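Local coordinates for pumilio domain-containing protein 7 (Caenorhabditis elegans, PDB 3V71), which binds a consensus sequence in mRNA 3'-untranslated regions and modulates mRNA expression and stability, acting redundantly with PUF-5 and PUF-6 in oocyte formation and early embryonic divisions, at residues Q87-L99 with K118-L131. Residues are numbered along the deposited sequence; the frame is centred on the assembly and turned at random.
Sequences QRELLRQMIDGGL and KFDHSNVFQLIQEL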
loop_
_atom_site.group_PDB
_atom_site.type_symbol
_atom_site.label_atom_id
_atom_site.label_comp_id
_atom_site.label_asym_id
_atom_site.label_seq_id
_atom_site.Cartn_x
_atom_site.Cartn_y
_atom_site.Cartn_z
ATOM N N GLN A 87 4.786 29.574 -9.893
ATOM C CA GLN A 87 5.134 28.428 -9.067
ATOM C C GLN A 87 6.153 28.778 -7.999
ATOM O O GLN A 87 6.158 28.179 -6.924
ATOM C CB GLN A 87 5.692 27.298 -9.921
ATOM C CG GLN A 87 4.738 26.728 -10.937
ATOM C CD GLN A 87 5.463 25.833 -11.903
ATOM O OE1 GLN A 87 6.663 25.625 -11.765
ATOM N NE2 GLN A 87 4.749 25.305 -12.889
ATOM N N ARG A 88 7.034 29.728 -8.295
ATOM C CA ARG A 88 8.078 30.088 -7.343
ATOM C C ARG A 88 7.494 30.904 -6.197
ATOM O O ARG A 88 7.974 30.844 -5.063
ATOM C CB ARG A 88 9.217 30.841 -8.026
ATOM C CG ARG A 88 9.840 30.090 -9.185
ATOM C CD ARG A 88 11.110 30.777 -9.675
ATOM N NE ARG A 88 11.359 30.534 -11.097
ATOM C CZ ARG A 88 10.973 31.350 -12.080
ATOM N NH1 ARG A 88 10.319 32.475 -11.807
ATOM N NH2 ARG A 88 11.245 31.041 -13.345
ATOM N N GLU A 89 6.446 31.660 -6.492
ATOM C CA GLU A 89 5.761 32.402 -5.448
ATOM C C GLU A 89 4.994 31.448 -4.553
ATOM O O GLU A 89 5.084 31.530 -3.329
ATOM C CB GLU A 89 4.833 33.469 -6.036
ATOM C CG GLU A 89 5.438 34.862 -5.995
ATOM C CD GLU A 89 6.043 35.183 -4.634
ATOM O OE1 GLU A 89 7.286 35.091 -4.499
ATOM O OE2 GLU A 89 5.280 35.519 -3.699
ATOM N N LEU A 90 4.249 30.536 -5.169
ATOM C CA LEU A 90 3.517 29.520 -4.422
ATOM C C LEU A 90 4.486 28.710 -3.575
ATOM O O LEU A 90 4.224 28.420 -2.409
ATOM C CB LEU A 90 2.746 28.608 -5.375
ATOM C CG LEU A 90 1.631 29.313 -6.150
ATOM C CD1 LEU A 90 1.220 28.536 -7.392
ATOM C CD2 LEU A 90 0.439 29.566 -5.247
ATOM N N LEU A 91 5.617 28.369 -4.176
ATOM C CA LEU A 91 6.639 27.581 -3.512
ATOM C C LEU A 91 7.109 28.275 -2.248
ATOM O O LEU A 91 7.137 27.682 -1.174
ATOM C CB LEU A 91 7.818 27.366 -4.462
ATOM C CG LEU A 91 8.857 26.345 -4.015
ATOM C CD1 LEU A 91 8.161 25.100 -3.497
ATOM C CD2 LEU A 91 9.772 26.010 -5.169
ATOM N N ARG A 92 7.485 29.539 -2.386
ATOM C CA ARG A 92 8.022 30.286 -1.266
ATOM C C ARG A 92 7.019 30.327 -0.138
ATOM O O ARG A 92 7.366 30.121 1.019
ATOM C CB ARG A 92 8.365 31.711 -1.681
ATOM C CG ARG A 92 8.927 32.538 -0.540
ATOM C CD ARG A 92 9.391 33.907 -1.002
ATOM N NE ARG A 92 8.281 34.765 -1.403
ATOM C CZ ARG A 92 7.363 35.233 -0.562
ATOM N NH1 ARG A 92 7.414 34.902 0.727
ATOM N NH2 ARG A 92 6.387 36.022 -1.008
ATOM N N GLN A 93 5.768 30.595 -0.496
ATOM C CA GLN A 93 4.701 30.778 0.480
ATOM C C GLN A 93 4.356 29.492 1.210
ATOM O O GLN A 93 4.019 29.514 2.395
ATOM C CB GLN A 93 3.458 31.361 -0.190
ATOM C CG GLN A 93 3.547 32.861 -0.428
ATOM C CD GLN A 93 3.790 33.645 0.854
ATOM O OE1 GLN A 93 4.873 33.591 1.437
ATOM N NE2 GLN A 93 2.778 34.380 1.294
ATOM N N MET A 94 4.433 28.375 0.500
ATOM C CA MET A 94 4.255 27.079 1.127
ATOM C C MET A 94 5.310 26.875 2.203
ATOM O O MET A 94 4.997 26.588 3.358
ATOM C CB MET A 94 4.341 25.969 0.087
ATOM C CG MET A 94 3.191 25.984 -0.902
ATOM S SD MET A 94 3.143 24.507 -1.934
ATOM C CE MET A 94 4.643 24.721 -2.890
ATOM N N ILE A 95 6.566 27.048 1.817
ATOM C CA ILE A 95 7.677 26.883 2.741
ATOM C C ILE A 95 7.639 27.878 3.902
ATOM O O ILE A 95 7.732 27.486 5.065
ATOM C CB ILE A 95 9.011 26.973 2.005
ATOM C CG1 ILE A 95 9.076 25.874 0.939
ATOM C CG2 ILE A 95 10.155 26.863 2.989
ATOM C CD1 ILE A 95 10.437 25.668 0.325
ATOM N N ASP A 96 7.485 29.160 3.582
ATOM C CA ASP A 96 7.458 30.203 4.605
ATOM C C ASP A 96 6.264 30.078 5.553
ATOM O O ASP A 96 6.257 30.668 6.636
ATOM C CB ASP A 96 7.487 31.593 3.964
ATOM C CG ASP A 96 8.839 31.922 3.345
ATOM O OD1 ASP A 96 9.830 31.209 3.643
ATOM O OD2 ASP A 96 8.908 32.900 2.566
ATOM N N GLY A 97 5.261 29.305 5.142
ATOM C CA GLY A 97 4.088 29.083 5.965
ATOM C C GLY A 97 3.996 27.666 6.504
ATOM O O GLY A 97 2.899 27.121 6.645
ATOM N N GLY A 98 5.141 27.060 6.806
ATOM C CA GLY A 98 5.165 25.713 7.353
ATOM C C GLY A 98 4.663 24.644 6.399
ATOM O O GLY A 98 3.473 24.328 6.372
ATOM N N LEU A 99 5.576 24.077 5.616
ATOM C CA LEU A 99 5.211 23.050 4.647
ATOM C C LEU A 99 4.704 21.777 5.318
ATOM O O LEU A 99 3.758 21.150 4.847
ATOM C CB LEU A 99 6.396 22.711 3.747
ATOM C CG LEU A 99 6.042 21.649 2.704
ATOM C CD1 LEU A 99 4.836 22.098 1.890
ATOM C CD2 LEU A 99 7.225 21.340 1.799
ATOM N N LYS A 118 1.954 19.164 -10.748
ATOM C CA LYS A 118 1.941 20.237 -11.740
ATOM C C LYS A 118 3.170 21.142 -11.805
ATOM O O LYS A 118 3.439 21.715 -12.856
ATOM C CB LYS A 118 0.677 21.079 -11.578
ATOM C CG LYS A 118 -0.601 20.317 -11.875
ATOM C CD LYS A 118 -0.764 20.034 -13.360
ATOM C CE LYS A 118 -1.900 19.050 -13.623
ATOM N NZ LYS A 118 -3.187 19.434 -12.965
ATOM N N PHE A 119 3.916 21.284 -10.712
ATOM C CA PHE A 119 5.131 22.108 -10.752
ATOM C C PHE A 119 6.141 21.616 -11.789
ATOM O O PHE A 119 5.895 20.660 -12.522
ATOM C CB PHE A 119 5.822 22.182 -9.388
ATOM C CG PHE A 119 5.183 23.144 -8.426
ATOM C CD1 PHE A 119 3.929 23.683 -8.683
ATOM C CD2 PHE A 119 5.840 23.509 -7.258
ATOM C CE1 PHE A 119 3.339 24.565 -7.790
ATOM C CE2 PHE A 119 5.258 24.392 -6.364
ATOM C CZ PHE A 119 4.007 24.920 -6.633
ATOM N N ASP A 120 7.288 22.280 -11.835
ATOM C CA ASP A 120 8.326 21.944 -12.794
ATOM C C ASP A 120 9.473 21.304 -12.047
ATOM O O ASP A 120 9.542 21.418 -10.822
ATOM C CB ASP A 120 8.791 23.196 -13.536
ATOM C CG ASP A 120 7.743 23.715 -14.510
ATOM O OD1 ASP A 120 6.609 23.173 -14.514
ATOM O OD2 ASP A 120 8.047 24.666 -15.265
ATOM N N HIS A 121 10.365 20.631 -12.773
ATOM C CA HIS A 121 11.411 19.851 -12.131
ATOM C C HIS A 121 12.123 20.666 -11.069
ATOM O O HIS A 121 12.315 20.211 -9.938
ATOM C CB HIS A 121 12.432 19.321 -13.139
ATOM C CG HIS A 121 13.570 18.589 -12.496
ATOM N ND1 HIS A 121 14.713 19.226 -12.056
ATOM C CD2 HIS A 121 13.727 17.280 -12.185
ATOM C CE1 HIS A 121 15.528 18.339 -11.512
ATOM N NE2 HIS A 121 14.953 17.152 -11.577
ATOM N N SER A 122 12.510 21.877 -11.443
ATOM C CA SER A 122 13.238 22.764 -10.548
ATOM C C SER A 122 12.477 22.992 -9.247
ATOM O O SER A 122 13.037 22.863 -8.161
ATOM C CB SER A 122 13.505 24.097 -11.248
ATOM O OG SER A 122 12.802 24.161 -12.481
ATOM N N ASN A 123 11.192 23.322 -9.373
ATOM C CA ASN A 123 10.345 23.631 -8.225
ATOM C C ASN A 123 10.016 22.422 -7.373
ATOM O O ASN A 123 10.216 22.437 -6.157
ATOM C CB ASN A 123 9.057 24.282 -8.703
ATOM C CG ASN A 123 9.305 25.594 -9.385
ATOM O OD1 ASN A 123 10.256 26.296 -9.052
ATOM N ND2 ASN A 123 8.457 25.938 -10.347
ATOM N N VAL A 124 9.489 21.387 -8.023
ATOM C CA VAL A 124 9.257 20.097 -7.382
ATOM C C VAL A 124 10.464 19.701 -6.549
ATOM O O VAL A 124 10.341 19.239 -5.416
ATOM C CB VAL A 124 9.038 19.001 -8.427
ATOM C CG1 VAL A 124 9.015 17.652 -7.761
ATOM C CG2 VAL A 124 7.747 19.245 -9.191
ATOM N N PHE A 125 11.639 19.891 -7.133
ATOM C CA PHE A 125 12.888 19.608 -6.457
ATOM C C PHE A 125 12.963 20.255 -5.072
ATOM O O PHE A 125 13.048 19.546 -4.069
ATOM C CB PHE A 125 14.067 20.048 -7.324
ATOM C CG PHE A 125 15.386 19.573 -6.817
ATOM C CD1 PHE A 125 15.882 18.337 -7.201
ATOM C CD2 PHE A 125 16.122 20.348 -5.935
ATOM C CE1 PHE A 125 17.094 17.887 -6.725
ATOM C CE2 PHE A 125 17.338 19.905 -5.455
ATOM C CZ PHE A 125 17.826 18.672 -5.850
ATOM N N GLN A 126 12.938 21.590 -5.013
ATOM C CA GLN A 126 13.021 22.300 -3.732
ATOM C C GLN A 126 11.906 21.860 -2.800
ATOM O O GLN A 126 12.063 21.853 -1.577
ATOM C CB GLN A 126 12.946 23.817 -3.916
ATOM C CG GLN A 126 14.127 24.423 -4.636
ATOM C CD GLN A 126 13.828 24.674 -6.098
ATOM O OE1 GLN A 126 12.704 25.038 -6.458
ATOM N NE2 GLN A 126 14.830 24.472 -6.956
ATOM N N LEU A 127 10.773 21.508 -3.393
ATOM C CA LEU A 127 9.672 20.958 -2.635
ATOM C C LEU A 127 10.127 19.675 -1.933
ATOM O O LEU A 127 10.100 19.578 -0.706
ATOM C CB LEU A 127 8.503 20.674 -3.572
ATOM C CG LEU A 127 7.143 20.573 -2.886
ATOM C CD1 LEU A 127 6.958 21.737 -1.927
ATOM C CD2 LEU A 127 6.016 20.532 -3.908
ATOM N N ILE A 128 10.561 18.701 -2.727
ATOM C CA ILE A 128 11.041 17.422 -2.210
ATOM C C ILE A 128 12.291 17.581 -1.352
ATOM O O ILE A 128 12.484 16.853 -0.373
ATOM C CB ILE A 128 11.343 16.450 -3.354
ATOM C CG1 ILE A 128 10.082 16.224 -4.188
ATOM C CG2 ILE A 128 11.863 15.138 -2.806
ATOM C CD1 ILE A 128 10.244 15.191 -5.269
ATOM N N GLN A 129 13.145 18.524 -1.731
ATOM C CA GLN A 129 14.260 18.902 -0.884
ATOM C C GLN A 129 13.721 19.214 0.500
ATOM O O GLN A 129 14.303 18.825 1.511
ATOM C CB GLN A 129 14.979 20.123 -1.453
ATOM C CG GLN A 129 16.116 19.787 -2.410
ATOM C CD GLN A 129 17.281 19.089 -1.714
ATOM O OE1 GLN A 129 17.542 17.902 -1.942
ATOM N NE2 GLN A 129 17.987 19.826 -0.859
ATOM N N GLU A 130 12.584 19.901 0.533
ATOM C CA GLU A 130 11.985 20.358 1.781
ATOM C C GLU A 130 11.440 19.212 2.630
ATOM O O GLU A 130 11.714 19.137 3.825
ATOM C CB GLU A 130 10.890 21.383 1.490
ATOM C CG GLU A 130 10.284 22.017 2.728
ATOM C CD GLU A 130 11.283 22.832 3.534
ATOM O OE1 GLU A 130 12.493 22.783 3.212
ATOM O OE2 GLU A 130 10.851 23.524 4.491
ATOM N N LEU A 131 10.671 18.324 2.011
ATOM C CA LEU A 131 10.140 17.155 2.708
ATOM C C LEU A 131 11.239 16.339 3.362
ATOM O O LEU A 131 11.144 15.976 4.527
ATOM C CB LEU A 131 9.390 16.257 1.737
ATOM C CG LEU A 131 8.218 16.936 1.042
ATOM C CD1 LEU A 131 7.723 16.079 -0.111
ATOM C CD2 LEU A 131 7.099 17.236 2.041
#
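Q87 lays its CB over the face of the F119 ring, 4.2 Å from the centroid and only 11° off the normal, a CH-pi contact. Its amide, tilted just 14° from the ring plane, reaches beyond the rim: with CG anti to the carbonyl carbon and the chain extended from there, it runs past the ring to the start of helix 121-131. There the amide of N123 stands nearly perpendicular to it and points ND2 at Q87 OE1, in a hydrogen bond modelled too short for its geometry to be trusted. Q87 NE2 makes a weak bond of 3.3 Å to D120 OD1 and a second bond to the backbone O of A82. Around the ring, L91 CD1 lies near the plane at the edge, while M94, bent at its last torsion, brings CE obliquely against CE2 of F119. With an alanine in place of F119, Q87 CB and M94 CE would probably lose the ring they pack on, leaving a gap between the helices. Further along, L127 CD1 fits among L91 CD1, M94 CE and L99 CD2, and L99 CD2 also rests on the aliphatic CG of E130. The two helical segments run almost parallel, 5° apart with axes 10.3 Å from each other, consistent with the side-by-side stacking of helices in a Pumilio-repeat solenoid. Nearest atoms are about 18 Å from the bound RNA. Helix 71-80 reaches the same core through V79, which touches L90 and F119, and helix 108-118 backs L127 with A115 and L116.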